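PDB 4ESN: NusG domain II-containing protein from Ruminococcus gnavus, which is of unknown function but binds a zinc ion through three cysteines of its NusG domain II-like beta fold. Local coordinates for residues V22-E27 / E41-N46; A35-I40 / R47-N52; N52-M57 / A72-G77; D61-L66 / C82-V87. One frame throughout, in Å; residues are numbered along the deposited sequence. Where two conformers were deposited one is given.

Contact 1 (V22-E27 / E41-N46); sequences VTVDGE and EIQDGN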
loop_
_atom_site.group_PDB
_atom_site.type_symbol
_atom_site.label_atom_id
_atom_site.label_comp_id
_atom_site.label_asym_id
_atom_site.label_seq_id
_atom_site.Cartn_x
_atom_site.Cartn_y
_atom_site.Cartn_z
ATOM N N VAL A 22 -0.334 9.503 4.904
ATOM C CA VAL A 22 -1.661 8.927 4.954
ATOM C C VAL A 22 -2.481 9.557 3.813
ATOM O O VAL A 22 -2.548 10.793 3.696
ATOM C CB VAL A 22 -2.346 9.086 6.344
ATOM C CG1 VAL A 22 -3.823 8.699 6.282
ATOM C CG2 VAL A 22 -1.642 8.246 7.416
ATOM N N THR A 23 -3.061 8.702 2.956
ATOM C CA THR A 23 -3.973 9.149 1.905
ATOM C C THR A 23 -5.302 8.450 2.148
ATOM O O THR A 23 -5.321 7.284 2.547
ATOM C CB THR A 23 -3.456 8.948 0.447
ATOM O OG1 THR A 23 -3.607 7.592 0.074
ATOM C CG2 THR A 23 -2.011 9.372 0.243
ATOM N N VAL A 24 -6.396 9.197 2.005
ATOM C CA VAL A 24 -7.764 8.686 2.099
ATOM C C VAL A 24 -8.434 9.090 0.803
ATOM O O VAL A 24 -8.434 10.277 0.461
ATOM C CB VAL A 24 -8.549 9.167 3.347
ATOM C CG1 VAL A 24 -9.880 8.431 3.477
ATOM C CG2 VAL A 24 -7.722 9.019 4.610
ATOM N N ASP A 25 -8.931 8.097 0.047
ATOM C CA ASP A 25 -9.577 8.273 -1.262
ATOM C C ASP A 25 -8.640 9.051 -2.229
ATOM O O ASP A 25 -9.097 9.906 -2.988
ATOM C CB ASP A 25 -10.961 8.971 -1.123
ATOM C CG ASP A 25 -11.865 8.429 -0.010
ATOM O OD1 ASP A 25 -12.314 7.263 -0.117
ATOM O OD2 ASP A 25 -12.169 9.194 0.938
ATOM N N GLY A 26 -7.339 8.759 -2.158
ATOM C CA GLY A 26 -6.329 9.382 -3.004
ATOM C C GLY A 26 -5.837 10.759 -2.591
ATOM O O GLY A 26 -4.904 11.285 -3.213
ATOM N N GLU A 27 -6.455 11.366 -1.557
ATOM C CA GLU A 27 -6.059 12.690 -1.076
ATOM C C GLU A 27 -5.116 12.555 0.122
ATOM O O GLU A 27 -5.442 11.830 1.066
ATOM C CB GLU A 27 -7.295 13.518 -0.684
ATOM C CG GLU A 27 -8.355 13.650 -1.777
ATOM C CD GLU A 27 -9.807 13.580 -1.328
ATOM O OE1 GLU A 27 -10.110 12.831 -0.369
ATOM O OE2 GLU A 27 -10.650 14.247 -1.970
ATOM N N GLU A 41 -6.302 9.083 14.109
ATOM C CA GLU A 41 -7.652 8.568 13.895
ATOM C C GLU A 41 -8.054 9.062 12.528
ATOM O O GLU A 41 -8.220 10.270 12.334
ATOM C CB GLU A 41 -8.599 9.013 15.026
ATOM C CG GLU A 41 -8.085 8.514 16.369
ATOM C CD GLU A 41 -8.893 8.778 17.631
ATOM O OE1 GLU A 41 -10.111 9.055 17.527
ATOM O OE2 GLU A 41 -8.305 8.667 18.733
ATOM N N ILE A 42 -8.095 8.128 11.560
ATOM C CA ILE A 42 -8.324 8.416 10.154
ATOM C C ILE A 42 -9.798 8.268 9.890
ATOM O O ILE A 42 -10.272 7.173 9.629
ATOM C CB ILE A 42 -7.412 7.510 9.260
ATOM C CG1 ILE A 42 -5.937 7.606 9.673
ATOM C CG2 ILE A 42 -7.542 7.860 7.801
ATOM C CD1 ILE A 42 -5.015 6.389 9.245
ATOM N N GLN A 43 -10.536 9.368 10.039
ATOM C CA GLN A 43 -12.004 9.438 9.883
ATOM C C GLN A 43 -12.635 8.577 10.970
ATOM O O GLN A 43 -12.145 8.618 12.100
ATOM C CB GLN A 43 -12.481 9.048 8.460
ATOM C CG GLN A 43 -11.751 9.809 7.349
ATOM C CD GLN A 43 -12.683 10.405 6.339
ATOM O OE1 GLN A 43 -12.884 9.854 5.244
ATOM N NE2 GLN A 43 -13.259 11.554 6.686
ATOM N N ASP A 44 -13.669 7.776 10.641
ATOM C CA ASP A 44 -14.339 6.918 11.626
ATOM C C ASP A 44 -13.937 5.425 11.505
ATOM O O ASP A 44 -14.353 4.615 12.355
ATOM C CB ASP A 44 -15.900 7.063 11.539
ATOM C CG ASP A 44 -16.557 7.100 10.152
ATOM O OD1 ASP A 44 -16.548 8.176 9.521
ATOM O OD2 ASP A 44 -17.238 6.110 9.783
ATOM N N GLY A 45 -13.156 5.080 10.464
ATOM C CA GLY A 45 -12.840 3.696 10.143
ATOM C C GLY A 45 -11.466 3.125 10.393
ATOM O O GLY A 45 -11.298 1.907 10.263
ATOM N N ASN A 46 -10.464 3.968 10.679
ATOM C CA ASN A 46 -9.115 3.453 10.855
ATOM C C ASN A 46 -8.351 4.240 11.893
ATOM O O ASN A 46 -8.511 5.472 12.003
ATOM C CB ASN A 46 -8.322 3.494 9.526
ATOM C CG ASN A 46 -8.888 2.637 8.423
ATOM O OD1 ASN A 46 -9.805 3.037 7.722
ATOM N ND2 ASN A 46 -8.401 1.414 8.287
#

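Contact 2 (A35-I40 / R47-N52); sequences AKDQTI and RLRIQN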
loop_
_atom_site.group_PDB
_atom_site.type_symbol
_atom_site.label_atom_id
_atom_site.label_comp_id
_atom_site.label_asym_id
_atom_site.label_seq_id
_atom_site.Cartn_x
_atom_site.Cartn_y
_atom_site.Cartn_z
ATOM N N ALA A 35 9.476 9.407 14.337
ATOM C CA ALA A 35 10.279 9.653 15.551
ATOM C C ALA A 35 9.408 10.094 16.740
ATOM O O ALA A 35 9.920 10.199 17.846
ATOM C CB ALA A 35 11.358 10.704 15.277
ATOM N N LYS A 36 8.108 10.354 16.517
ATOM C CA LYS A 36 7.233 10.788 17.593
ATOM C C LYS A 36 6.043 9.857 17.727
ATOM O O LYS A 36 5.301 9.666 16.760
ATOM C CB LYS A 36 6.776 12.243 17.363
ATOM C CG LYS A 36 7.532 13.228 18.262
ATOM C CD LYS A 36 8.939 13.518 17.792
ATOM C CE LYS A 36 9.729 14.279 18.824
ATOM N NZ LYS A 36 11.161 14.382 18.434
ATOM N N ASP A 37 5.875 9.279 18.924
ATOM C CA ASP A 37 4.762 8.404 19.267
ATOM C C ASP A 37 3.460 9.191 19.181
ATOM O O ASP A 37 3.346 10.279 19.751
ATOM C CB ASP A 37 4.931 7.799 20.672
ATOM C CG ASP A 37 6.063 6.799 20.792
ATOM O OD1 ASP A 37 6.705 6.486 19.742
ATOM O OD2 ASP A 37 6.309 6.312 21.928
ATOM N N GLN A 38 2.535 8.704 18.365
ATOM C CA GLN A 38 1.270 9.389 18.136
ATOM C C GLN A 38 0.242 8.419 17.608
ATOM O O GLN A 38 0.590 7.344 17.136
ATOM C CB GLN A 38 1.446 10.611 17.199
ATOM C CG GLN A 38 2.033 10.301 15.829
ATOM C CD GLN A 38 2.621 11.517 15.155
ATOM O OE1 GLN A 38 1.914 12.477 14.833
ATOM N NE2 GLN A 38 3.929 11.458 14.867
ATOM N N THR A 39 -1.027 8.794 17.738
ATOM C CA THR A 39 -2.190 8.034 17.315
ATOM C C THR A 39 -2.929 8.904 16.289
ATOM O O THR A 39 -3.224 10.071 16.589
ATOM C CB THR A 39 -2.983 7.686 18.584
ATOM O OG1 THR A 39 -2.267 6.669 19.308
ATOM C CG2 THR A 39 -4.413 7.258 18.302
ATOM N N ILE A 40 -3.194 8.370 15.100
ATOM C CA ILE A 40 -3.895 9.083 14.041
ATOM C C ILE A 40 -5.223 8.379 13.799
ATOM O O ILE A 40 -5.272 7.231 13.332
ATOM C CB ILE A 40 -3.061 9.274 12.723
ATOM C CG1 ILE A 40 -1.627 9.853 12.989
ATOM C CG2 ILE A 40 -3.791 10.168 11.723
ATOM C CD1 ILE A 40 -0.564 8.934 13.327
ATOM N N ARG A 47 -7.497 3.537 12.635
ATOM C CA ARG A 47 -6.653 4.206 13.606
ATOM C C ARG A 47 -5.247 3.681 13.459
ATOM O O ARG A 47 -5.008 2.471 13.578
ATOM C CB ARG A 47 -7.197 4.065 15.027
ATOM C CG ARG A 47 -6.350 4.806 16.070
ATOM C CD ARG A 47 -7.044 4.921 17.417
ATOM N NE ARG A 47 -7.265 3.617 18.041
ATOM C CZ ARG A 47 -8.444 3.014 18.134
ATOM N NH1 ARG A 47 -9.539 3.602 17.649
ATOM N NH2 ARG A 47 -8.544 1.833 18.731
ATOM N N LEU A 48 -4.320 4.604 13.167
ATOM C CA LEU A 48 -2.898 4.311 12.988
ATOM C C LEU A 48 -2.142 4.624 14.240
ATOM O O LEU A 48 -2.353 5.669 14.840
ATOM C CB LEU A 48 -2.347 5.149 11.824
ATOM C CG LEU A 48 -0.888 4.896 11.425
ATOM C CD1 LEU A 48 -0.755 3.562 10.684
ATOM C CD2 LEU A 48 -0.364 6.045 10.582
ATOM N N ARG A 49 -1.233 3.732 14.637
ATOM C CA ARG A 49 -0.396 3.988 15.803
ATOM C C ARG A 49 1.078 4.128 15.357
ATOM O O ARG A 49 1.617 3.259 14.652
ATOM C CB ARG A 49 -0.569 2.868 16.840
ATOM C CG ARG A 49 0.338 2.960 18.116
ATOM C CD ARG A 49 0.241 4.270 18.904
ATOM N NE ARG A 49 1.313 4.380 19.907
ATOM C CZ ARG A 49 1.527 5.429 20.698
ATOM N NH1 ARG A 49 0.721 6.479 20.655
ATOM N NH2 ARG A 49 2.530 5.419 21.562
ATOM N N ILE A 50 1.703 5.249 15.720
ATOM C CA ILE A 50 3.120 5.435 15.494
ATOM C C ILE A 50 3.757 5.221 16.857
ATOM O O ILE A 50 3.437 5.921 17.815
ATOM C CB ILE A 50 3.511 6.763 14.808
ATOM C CG1 ILE A 50 2.940 6.798 13.368
ATOM C CG2 ILE A 50 5.064 6.913 14.801
ATOM C CD1 ILE A 50 2.907 8.107 12.769
ATOM N N GLN A 51 4.607 4.207 16.958
ATOM C CA GLN A 51 5.237 3.828 18.211
ATOM C C GLN A 51 6.573 3.210 17.932
ATOM O O GLN A 51 6.672 2.337 17.061
ATOM C CB GLN A 51 4.323 2.830 18.935
ATOM C CG GLN A 51 4.776 2.403 20.323
ATOM C CD GLN A 51 3.591 1.897 21.100
ATOM O OE1 GLN A 51 2.911 2.663 21.773
ATOM N NE2 GLN A 51 3.270 0.611 20.972
ATOM N N ASN A 52 7.604 3.642 18.682
ATOM C CA ASN A 52 8.978 3.143 18.571
ATOM C C ASN A 52 9.518 3.199 17.117
ATOM O O ASN A 52 10.151 2.246 16.664
ATOM C CB ASN A 52 9.072 1.727 19.137
ATOM C CG ASN A 52 8.682 1.619 20.591
ATOM O OD1 ASN A 52 8.790 2.567 21.380
ATOM N ND2 ASN A 52 8.259 0.434 20.980
#

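Contact 3 (N52-M57 / A72-G77); sequences NGQAKM and AISRTG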
loop_
_atom_site.group_PDB
_atom_site.type_symbol
_atom_site.label_atom_id
_atom_site.label_comp_id
_atom_site.label_asym_id
_atom_site.label_seq_id
_atom_site.Cartn_x
_atom_site.Cartn_y
_atom_site.Cartn_z
ATOM N N ASN A 52 7.604 3.642 18.682
ATOM C CA ASN A 52 8.978 3.143 18.571
ATOM C C ASN A 52 9.518 3.199 17.117
ATOM O O ASN A 52 10.151 2.246 16.664
ATOM C CB ASN A 52 9.072 1.727 19.137
ATOM C CG ASN A 52 8.682 1.619 20.591
ATOM O OD1 ASN A 52 8.790 2.567 21.380
ATOM N ND2 ASN A 52 8.259 0.434 20.980
ATOM N N GLY A 53 9.254 4.309 16.416
ATOM C CA GLY A 53 9.731 4.534 15.052
ATOM C C GLY A 53 9.028 3.714 13.983
ATOM O O GLY A 53 9.522 3.614 12.860
ATOM N N GLN A 54 7.869 3.126 14.316
ATOM C CA GLN A 54 7.106 2.277 13.396
ATOM C C GLN A 54 5.660 2.691 13.319
ATOM O O GLN A 54 5.111 3.104 14.336
ATOM C CB GLN A 54 7.136 0.826 13.911
ATOM C CG GLN A 54 8.437 0.083 13.732
ATOM C CD GLN A 54 8.364 -1.266 14.390
ATOM O OE1 GLN A 54 7.747 -1.455 15.455
ATOM N NE2 GLN A 54 9.020 -2.225 13.788
ATOM N N ALA A 55 5.018 2.475 12.149
ATOM C CA ALA A 55 3.606 2.722 11.934
ATOM C C ALA A 55 2.873 1.387 11.816
ATOM O O ALA A 55 3.340 0.477 11.128
ATOM C CB ALA A 55 3.385 3.579 10.683
ATOM N N LYS A 56 1.742 1.265 12.503
ATOM C CA LYS A 56 0.926 0.046 12.511
ATOM C C LYS A 56 -0.550 0.422 12.547
ATOM O O LYS A 56 -0.912 1.355 13.259
ATOM C CB LYS A 56 1.296 -0.799 13.761
ATOM C CG LYS A 56 0.563 -2.131 13.936
ATOM C CD LYS A 56 1.303 -3.298 13.302
ATOM C CE LYS A 56 0.663 -4.622 13.646
ATOM N NZ LYS A 56 1.409 -5.770 13.062
HETATM N N MSE A 57 -1.392 -0.299 11.823
HETATM C CA MSE A 57 -2.842 -0.074 11.879
HETATM C C MSE A 57 -3.313 -0.751 13.154
HETATM O O MSE A 57 -3.259 -1.979 13.243
HETATM C CB MSE A 57 -3.580 -0.617 10.642
HETATM C CG MSE A 57 -5.009 -0.051 10.549
HETATM SE SE MSE A 57 -4.990 1.858 10.068
HETATM C CE MSE A 57 -4.559 1.648 8.127
ATOM N N ALA A 72 4.114 -3.899 11.111
ATOM C CA ALA A 72 4.486 -2.498 11.285
ATOM C C ALA A 72 5.536 -2.116 10.225
ATOM O O ALA A 72 6.310 -2.967 9.783
ATOM C CB ALA A 72 5.022 -2.263 12.696
ATOM N N ILE A 73 5.511 -0.859 9.781
ATOM C CA ILE A 73 6.389 -0.355 8.726
ATOM C C ILE A 73 7.241 0.803 9.262
ATOM O O ILE A 73 6.766 1.601 10.067
ATOM C CB ILE A 73 5.559 0.039 7.460
ATOM C CG1 ILE A 73 4.500 1.158 7.768
ATOM C CG2 ILE A 73 4.897 -1.215 6.864
ATOM C CD1 ILE A 73 3.768 1.802 6.536
ATOM N N SER A 74 8.495 0.892 8.796
ATOM C CA SER A 74 9.450 1.922 9.209
ATOM C C SER A 74 10.426 2.286 8.088
ATOM O O SER A 74 11.195 3.231 8.243
ATOM C CB SER A 74 10.230 1.455 10.445
ATOM O OG SER A 74 10.745 0.137 10.305
ATOM N N ARG A 75 10.414 1.542 6.975
ATOM C CA ARG A 75 11.360 1.784 5.870
ATOM C C ARG A 75 10.675 2.484 4.687
ATOM O O ARG A 75 9.517 2.179 4.372
ATOM C CB ARG A 75 11.976 0.469 5.410
ATOM C CG ARG A 75 13.405 0.293 5.802
ATOM C CD ARG A 75 13.685 -1.151 6.177
ATOM N NE ARG A 75 13.432 -1.370 7.603
ATOM C CZ ARG A 75 12.714 -2.370 8.097
ATOM N NH1 ARG A 75 12.184 -3.281 7.285
ATOM N NH2 ARG A 75 12.516 -2.468 9.404
ATOM N N THR A 76 11.403 3.420 4.042
ATOM C CA THR A 76 10.897 4.203 2.923
ATOM C C THR A 76 10.378 3.249 1.817
ATOM O O THR A 76 11.013 2.246 1.478
ATOM C CB THR A 76 11.941 5.249 2.464
ATOM O OG1 THR A 76 11.329 6.179 1.574
ATOM C CG2 THR A 76 13.201 4.635 1.839
ATOM N N GLY A 77 9.178 3.548 1.339
ATOM C CA GLY A 77 8.504 2.751 0.321
ATOM C C GLY A 77 7.506 1.750 0.865
ATOM O O GLY A 77 6.546 1.424 0.164
HETATM O O HOH W 1 10.004 -1.970 11.484
#

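Contact 4 (D61-L66 / C82-V87); sequences DCPDQL and CLPNQV. With ZN (zinc ion), chain C.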
loop_
_atom_site.group_PDB
_atom_site.type_symbol
_atom_site.label_atom_id
_atom_site.label_comp_id
_atom_site.label_asym_id
_atom_site.label_seq_id
_atom_site.Cartn_x
_atom_site.Cartn_y
_atom_site.Cartn_z
ATOM N N ASP A 61 -12.629 -0.517 11.212
ATOM C CA ASP A 61 -14.016 -1.006 11.188
ATOM C C ASP A 61 -14.303 -1.855 9.921
ATOM O O ASP A 61 -15.453 -2.225 9.683
ATOM C CB ASP A 61 -15.012 0.171 11.294
ATOM C CG ASP A 61 -15.198 1.032 10.048
ATOM O OD1 ASP A 61 -14.380 0.912 9.097
ATOM O OD2 ASP A 61 -16.144 1.846 10.028
ATOM N N CYS A 62 -13.279 -2.134 9.104
ATOM C CA CYS A 62 -13.406 -2.924 7.868
ATOM C C CYS A 62 -13.752 -4.393 8.196
ATOM O O CYS A 62 -13.314 -4.897 9.242
ATOM C CB CYS A 62 -12.124 -2.838 7.048
ATOM S SG CYS A 62 -10.680 -3.544 7.879
ATOM N N PRO A 63 -14.494 -5.110 7.312
ATOM C CA PRO A 63 -14.861 -6.508 7.624
ATOM C C PRO A 63 -13.698 -7.510 7.591
ATOM O O PRO A 63 -13.675 -8.426 8.423
ATOM C CB PRO A 63 -15.879 -6.864 6.530
ATOM C CG PRO A 63 -16.313 -5.564 5.939
ATOM C CD PRO A 63 -15.115 -4.671 6.042
ATOM N N ASP A 64 -12.763 -7.375 6.631
ATOM C CA ASP A 64 -11.663 -8.335 6.473
ATOM C C ASP A 64 -10.555 -8.187 7.552
ATOM O O ASP A 64 -9.870 -9.172 7.833
ATOM C CB ASP A 64 -11.051 -8.268 5.052
ATOM C CG ASP A 64 -10.449 -6.932 4.635
ATOM O OD1 ASP A 64 -9.679 -6.349 5.428
ATOM O OD2 ASP A 64 -10.676 -6.517 3.481
ATOM N N GLN A 65 -10.355 -6.965 8.115
ATOM C CA GLN A 65 -9.356 -6.666 9.158
ATOM C C GLN A 65 -7.918 -6.908 8.663
ATOM O O GLN A 65 -7.008 -7.062 9.485
ATOM C CB GLN A 65 -9.629 -7.512 10.431
ATOM C CG GLN A 65 -10.923 -7.148 11.161
ATOM C CD GLN A 65 -10.791 -5.824 11.868
ATOM O OE1 GLN A 65 -10.039 -5.687 12.836
ATOM N NE2 GLN A 65 -11.481 -4.808 11.364
ATOM N N LEU A 66 -7.709 -6.941 7.342
ATOM C CA LEU A 66 -6.407 -7.226 6.737
ATOM C C LEU A 66 -5.356 -6.168 7.087
ATOM O O LEU A 66 -4.216 -6.541 7.366
ATOM C CB LEU A 66 -6.513 -7.398 5.201
ATOM C CG LEU A 66 -7.118 -8.730 4.706
ATOM C CD1 LEU A 66 -7.310 -8.716 3.184
ATOM C CD2 LEU A 66 -6.226 -9.940 5.089
ATOM N N CYS A 82 -5.768 -0.186 3.677
ATOM C CA CYS A 82 -7.085 -0.668 4.025
ATOM C C CYS A 82 -7.915 -0.430 2.820
ATOM O O CYS A 82 -8.377 0.687 2.603
ATOM C CB CYS A 82 -7.687 -0.027 5.274
ATOM S SG CYS A 82 -9.412 -0.534 5.568
ATOM N N LEU A 83 -8.006 -1.458 1.975
ATOM C CA LEU A 83 -8.740 -1.408 0.726
ATOM C C LEU A 83 -10.229 -1.034 0.940
ATOM O O LEU A 83 -10.678 -0.107 0.268
ATOM C CB LEU A 83 -8.602 -2.744 -0.031
ATOM C CG LEU A 83 -8.579 -2.655 -1.535
ATOM C CD1 LEU A 83 -7.381 -1.824 -2.022
ATOM C CD2 LEU A 83 -8.511 -4.040 -2.150
ATOM N N PRO A 84 -10.987 -1.634 1.896
ATOM C CA PRO A 84 -12.403 -1.244 2.041
ATOM C C PRO A 84 -12.605 0.237 2.392
ATOM O O PRO A 84 -13.570 0.822 1.905
ATOM C CB PRO A 84 -12.911 -2.163 3.164
ATOM C CG PRO A 84 -12.012 -3.378 3.093
ATOM C CD PRO A 84 -10.665 -2.770 2.795
ATOM N N ASN A 85 -11.691 0.865 3.173
ATOM C CA ASN A 85 -11.852 2.278 3.524
ATOM C C ASN A 85 -10.988 3.230 2.664
ATOM O O ASN A 85 -10.983 4.434 2.916
ATOM C CB ASN A 85 -11.587 2.512 5.022
ATOM C CG ASN A 85 -12.579 1.807 5.936
ATOM O OD1 ASN A 85 -13.688 1.451 5.550
ATOM N ND2 ASN A 85 -12.182 1.538 7.160
ATOM N N GLN A 86 -10.324 2.705 1.620
ATOM C CA GLN A 86 -9.467 3.468 0.702
ATOM C C GLN A 86 -8.368 4.268 1.452
ATOM O O GLN A 86 -8.042 5.407 1.094
ATOM C CB GLN A 86 -10.308 4.391 -0.198
ATOM C CG GLN A 86 -11.238 3.636 -1.129
ATOM C CD GLN A 86 -12.447 4.464 -1.439
ATOM O OE1 GLN A 86 -12.453 5.264 -2.381
ATOM N NE2 GLN A 86 -13.476 4.334 -0.606
ATOM N N VAL A 87 -7.802 3.653 2.489
ATOM C CA VAL A 87 -6.747 4.256 3.274
ATOM C C VAL A 87 -5.421 3.646 2.850
ATOM O O VAL A 87 -5.278 2.427 2.836
ATOM C CB VAL A 87 -6.968 4.122 4.810
ATOM C CG1 VAL A 87 -5.720 4.607 5.590
ATOM C CG2 VAL A 87 -8.219 4.870 5.264
HETATM ZN ZN ZN C . -8.908 -2.494 6.781
HETATM O O HOH W 2 -8.267 -4.053 5.304
#

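Contact 1 (V22-E27 / E41-N46)
Val-24 CG2 presses on Ile-42 CG2 at 3.4 Å, tighter than ordinary van der Waals contact, and the two side chains slant across one another. Val-22 meets the same isoleucine tip to tip, its CG1 lying 3.9 Å from Ile-42 CD1. One isoleucine thus spans two valines that stand two residues apart on strand 19-24: CG2 lies mainly on Val-24 but also borders Val-22, while CD1, at the end of the longer branch, is nearest Val-22. This follows from CG2 of Ile-42 standing anti to the backbone N, with CG1 beside that nitrogen (chi1 -53°). At the exposed border the chain of Gln-43, bent at chi2, carries OE1 to within 3.8 Å of Val-24 CG1. A type I' turn from Val-24 to Glu-27 links strands 19-24 and 27-33 and is closed by Val-24 N to Glu-27 O and Glu-27 N to Val-24 O, both 3.0 Å. On the other segment, a hairpin loop brings Ile-42 N to Asn-46 O at 2.7 Å. Further out, Val-87, Val-89, Leu-48 and Tyr-29 pack around the same aliphatic cluster, where the four-stranded sheet faces the three-stranded one. No hydrogen bond crosses between residues 22-27 and 41-46, so their association rests on shape and burial of methyl groups, with the amide of Gln-43 at the exposed border.

Contact 2 (A35-I40 / R47-N52)
Ile-40 and Leu-48 exchange both of their backbone bonds: Ile-40 N gives to Leu-48 O and Leu-48 N to Ile-40 O, each 2.8 Å. Two residues away Gln-38 and Ile-50 do the same, Ile-50 N to Gln-38 O at 2.8 Å and Gln-38 N to Ile-50 O at 3.0 Å, while Thr-39 and Arg-49 form the non-hydrogen-bonded pair between them. This is the ladder of an antiparallel beta hairpin, strands 38-42 and 46-51, which forms two strands of the three-stranded sheet. Past its end Asp-37 OD1 accepts Asn-52 N on the syn side, tilted from the carboxylate plane. On the face of Thr-39 and Arg-49, the arginine chain, bent at chi2 (55°), folds its guanidinium over toward strand 38-42. There NH1 donates nearly in plane to Thr-39 OG1 at 3.3 Å, and the group lies with one face over Gln-38 N and Asp-37 CA. NE and NH2 both grip Gln-51 OE1, side-on, whereas the salt bridge from NH2 to Asp-37 OD2 is long at 3.9 Å. Arg-47 runs beside Thr-39, its CD touching Thr-39 CG2, and turns its charge to Glu-58 on strand 54-60. The opposite face is mostly apolar: Ile-40 CD1 rests 3.6 Å from Ile-50 CD1 and also touches Leu-48 CD2, with Tyr-32 packing nearby. Gln-38 lies alongside Ile-50, its CG near Ile-50 CD1, and sends NE2 back to Lys-36 O at 2.9 Å.

Contact 3 (N52-M57 / A72-G77)
Ala-55 and Ile-73 are joined by a reciprocal pair of backbone bonds, Ala-55 N to Ile-73 O and Ile-73 N to Ala-55 O, both 2.9 Å. They make a single antiparallel bridge, by which the loop between helix 66-69 and strand 79-82 is laid along strand 54-60, the outermost strand of the three-stranded sheet on that side. The close packing gathers about this bridge. Ala-55 O also takes a CA-H contact from Ala-72, Ser-74 CB lies against Gly-53 O at 3.3 Å, and Ala-55 CB touches Ile-73 CG1 at 3.9 Å. Here the isoleucine has CG1 set between its backbone N and carbonyl carbon (chi1 60°), which keeps that carbon close to the alanine. Both side chains are buried, with Leu-48 and Leu-34 against Ala-55 and Val-91 against Ile-73. On the other side the fit is looser. Gln-54 stretches past Ala-72, its CD 3.9 Å from Ala-72 CB. In one of its two modelled conformers Lys-56 leans its CD toward Ala-72 N at 3.6 Å, and its NZ bonds to Gln-70 O. A water sits at the partly exposed end between Gln-54 NE2 and Ser-74 OG, but it is modelled suspiciously close to both, so the bridge it suggests is doubtful in detail. The directional hold between residues 52-57 and 72-77 is therefore backbone to backbone at one residue pair, and no direct side-chain hydrogen bond crosses between the segments.

Contact 4 (D61-L66 / C82-V87)
Asp-64 OD1 accepts from two groups, the zinc-bound water at 2.7 Å and Leu-66 N, the latter closing an Asx turn, so the carboxylate probably helps to position the water. It works in the second shell of a zinc site that joins the loop after strand 54-60 to the turn between strands 79-82 and 87-92, a type I turn from Leu-83 to Gln-86 that ends in a G1 beta bulge. Zinc is bound by Cys-62 SG at 2.3 Å, Cys-82 SG at 2.4 Å and the water at 2.2 Å; Cys-67 of helix 66-69 supplies the third thiolate. Metal binding to that water would probably strengthen its bond to the carboxylate. With CG held between the backbone N and carbonyl carbon (chi1 60°), Asp-64 also brings OD2 to Pro-84 CG, where the proline ring packs against Cys-62 CB. Gln-65 NE2 ties back to Cys-62 O, almost in the plane of both groups. A second polar bridge crosses at Asn-85, whose ND2 also bonds Asn-46 OD1: ND2 donates to Asp-61 OD1 at 3.0 Å, nearly in line with the carboxylate C-O bond, with the amide and carboxylate planes 58° apart.

The four contacts lie within one NusG domain II-like unit built from a four-stranded and a three-stranded antiparallel sheet. Contact 1 packs one sheet on the other; contact 2 pairs strands 38-42 and 46-51 and crosses contact 1 along the chain. Contacts 3 and 4 follow contact 2 in the chain and alternate with each other. Contacts 2 and 3 are neighbours, centres about 9 Å apart, sharing Asn-52 and meeting where strands 46-51 and 54-60 pair. Contact 4, about 11 Å from contact 1 but 18 Å from contact 3 between centres, sits across the chain's centre from contacts 2 and 3. Zinc therefore ties loops at one end, and a backbone bridge secures another toward the opposite end.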